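Local atomic coordinates of putative NADPH-dependent oxidoreductase (Desulfitobacterium hafniense DCB-2, PDB entry 3DB2), a protein that probably acts as an NADPH-dependent oxidoreductase or dehydrogenase, pairing a nucleotide-binding Rossmann fold with a GFO/IDH/MocA-type C-terminal domain. Residues Ala21-Lys26 with Ser299-Arg304. Residues are numbered along the deposited sequence; the frame is centred on the assembly and turned at random.
Sequences ADAYTK and SVDHLR
R304, A23 and K26 carry this contact, in which the first turn of helix 302-316 meets the C-terminal part of helix 15-24 in the Rossmann domain. A23 supplies a single methyl that points at the incoming helix start: its CB lies 4.0 Å from L303 CB and 4.0 Å from R304 N, with D301 OD1 nearby. S264 also touches this methyl. L303 continues the apolar packing beyond A23, against W16, V19 and M20 of the same Rossmann helix. R304 runs alongside rather than end-on. CG stands anti to the backbone N (chi1 173°) and the chain stays extended to NE, so that its methylenes pass A23 O, with R304 CD 4.0 Å from A23 O, and the guanidinium reaches K26. There K26 O sits 3.6 Å above the guanidinium plane, toward its rim, with R304 NH2 to K26 O at 3.7 Å; being met over a face, the group makes a polar contact here, not an N-H bond. K26 CB rests 3.9 Å from R304 NH1, while the chain, extended beyond CG, leaves K26 NZ 4.7 Å from D301 OD2, too far for a salt bridge. D301, the N-cap residue, accepts from R304 N through OD1 (3.2 Å, 164° at the hydrogen), approached from above the carboxylate plane; S264 OG also bonds OD1. R304 NE forms a salt bridge with E308, one turn on. An alanine here would remove the chain beyond CB and the E308 salt bridge, and would probably loosen the packing against A23 and K26. Methyl packing at A23 and the R304 chain and guanidinium against A23 O and K26 O thus join the segments without a directed bond; K26-D301 attraction probably contributes, beside a weak, long K26-D265 ion pair.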
loop_
_atom_site.group_PDB
_atom_site.type_symbol
_atom_site.label_atom_id
_atom_site.label_comp_id
_atom_site.label_asym_id
_atom_site.label_seq_id
_atom_site.Cartn_x
_atom_site.Cartn_y
_atom_site.Cartn_z
ATOM N N ALA C 21 15.157 -11.040 -28.015
ATOM C CA ALA C 21 16.200 -11.766 -28.733
ATOM C C ALA C 21 17.588 -11.501 -28.168
ATOM O O ALA C 21 18.447 -12.380 -28.144
ATOM C CB ALA C 21 16.132 -11.402 -30.221
ATOM N N ASP C 22 17.848 -10.291 -27.709
ATOM C CA ASP C 22 19.106 -9.989 -27.044
ATOM C C ASP C 22 19.349 -10.970 -25.902
ATOM O O ASP C 22 20.438 -11.449 -25.606
ATOM C CB ASP C 22 19.077 -8.551 -26.529
ATOM C CG ASP C 22 19.354 -7.545 -27.626
ATOM O OD1 ASP C 22 19.614 -7.965 -28.774
ATOM O OD2 ASP C 22 19.284 -6.332 -27.329
ATOM N N ALA C 23 18.286 -11.360 -25.203
ATOM C CA ALA C 23 18.481 -12.374 -24.158
ATOM C C ALA C 23 18.460 -13.795 -24.681
ATOM O O ALA C 23 19.374 -14.584 -24.375
ATOM C CB ALA C 23 17.397 -12.130 -23.114
ATOM N N TYR C 24 17.441 -14.189 -25.453
ATOM C CA TYR C 24 17.247 -15.622 -25.710
ATOM C C TYR C 24 18.271 -16.143 -26.711
ATOM O O TYR C 24 18.527 -17.356 -26.730
ATOM C CB TYR C 24 15.823 -15.983 -26.124
ATOM C CG TYR C 24 15.202 -15.460 -27.379
ATOM C CD1 TYR C 24 15.607 -15.926 -28.629
ATOM C CD2 TYR C 24 14.209 -14.497 -27.344
ATOM C CE1 TYR C 24 15.050 -15.455 -29.800
ATOM C CE2 TYR C 24 13.635 -14.007 -28.513
ATOM C CZ TYR C 24 14.071 -14.505 -29.734
ATOM O OH TYR C 24 13.525 -14.044 -30.913
ATOM N N THR C 25 18.841 -15.284 -27.560
ATOM C CA THR C 25 19.752 -15.894 -28.558
ATOM C C THR C 25 21.073 -16.262 -27.893
ATOM O O THR C 25 21.923 -16.904 -28.514
ATOM C CB THR C 25 19.981 -14.977 -29.765
ATOM O OG1 THR C 25 20.561 -13.725 -29.335
ATOM C CG2 THR C 25 18.649 -14.652 -30.415
ATOM N N LYS C 26 21.257 -15.894 -26.627
ATOM C CA LYS C 26 22.414 -16.382 -25.879
ATOM C C LYS C 26 22.319 -17.867 -25.522
ATOM O O LYS C 26 23.337 -18.463 -25.156
ATOM C CB LYS C 26 22.599 -15.618 -24.574
ATOM C CG LYS C 26 22.659 -14.114 -24.716
ATOM C CD LYS C 26 22.981 -13.525 -23.341
ATOM C CE LYS C 26 22.835 -12.007 -23.386
ATOM N NZ LYS C 26 23.328 -11.398 -22.110
ATOM N N SER C 299 21.264 -14.149 -9.135
ATOM C CA SER C 299 20.574 -13.528 -10.260
ATOM C C SER C 299 20.056 -14.624 -11.183
ATOM O O SER C 299 20.684 -15.670 -11.261
ATOM C CB SER C 299 21.512 -12.607 -11.038
ATOM O OG SER C 299 21.924 -11.513 -10.240
ATOM N N VAL C 300 18.959 -14.333 -11.873
ATOM C CA VAL C 300 18.343 -15.166 -12.881
ATOM C C VAL C 300 18.018 -14.271 -14.069
ATOM O O VAL C 300 17.394 -13.213 -13.845
ATOM C CB VAL C 300 17.030 -15.808 -12.377
ATOM C CG1 VAL C 300 16.370 -16.671 -13.434
ATOM C CG2 VAL C 300 17.301 -16.599 -11.117
ATOM N N ASP C 301 18.439 -14.710 -15.240
ATOM C CA ASP C 301 18.168 -14.064 -16.523
ATOM C C ASP C 301 16.695 -14.327 -16.879
ATOM O O ASP C 301 16.373 -15.276 -17.593
ATOM C CB ASP C 301 19.087 -14.556 -17.637
ATOM C CG ASP C 301 18.990 -13.684 -18.880
ATOM O OD1 ASP C 301 17.901 -13.117 -19.094
ATOM O OD2 ASP C 301 19.979 -13.531 -19.636
ATOM N N HIS C 302 15.833 -13.476 -16.340
ATOM C CA HIS C 302 14.377 -13.699 -16.359
ATOM C C HIS C 302 13.836 -13.865 -17.765
ATOM O O HIS C 302 12.940 -14.678 -18.013
ATOM C CB HIS C 302 13.713 -12.575 -15.590
ATOM C CG HIS C 302 13.820 -11.166 -16.056
ATOM N ND1 HIS C 302 12.823 -10.517 -16.764
ATOM C CD2 HIS C 302 14.816 -10.260 -15.925
ATOM C CE1 HIS C 302 13.203 -9.285 -17.030
ATOM N NE2 HIS C 302 14.420 -9.098 -16.533
ATOM N N LEU C 303 14.384 -13.114 -18.730
ATOM C CA LEU C 303 13.803 -13.191 -20.083
ATOM C C LEU C 303 14.328 -14.428 -20.792
ATOM O O LEU C 303 13.635 -15.154 -21.501
ATOM C CB LEU C 303 14.131 -11.912 -20.867
ATOM C CG LEU C 303 13.654 -10.598 -20.267
ATOM C CD1 LEU C 303 14.025 -9.443 -21.188
ATOM C CD2 LEU C 303 12.155 -10.648 -20.028
ATOM N N ARG C 304 15.614 -14.733 -20.605
ATOM C CA ARG C 304 16.194 -15.922 -21.215
ATOM C C ARG C 304 15.591 -17.210 -20.687
ATOM O O ARG C 304 15.210 -18.098 -21.449
ATOM C CB ARG C 304 17.703 -15.949 -20.953
ATOM C CG ARG C 304 18.385 -17.224 -21.406
ATOM C CD ARG C 304 19.902 -17.069 -21.323
ATOM N NE ARG C 304 20.581 -18.335 -21.592
ATOM C CZ ARG C 304 21.890 -18.527 -21.534
ATOM N NH1 ARG C 304 22.734 -17.569 -21.208
ATOM N NH2 ARG C 304 22.390 -19.726 -21.800
#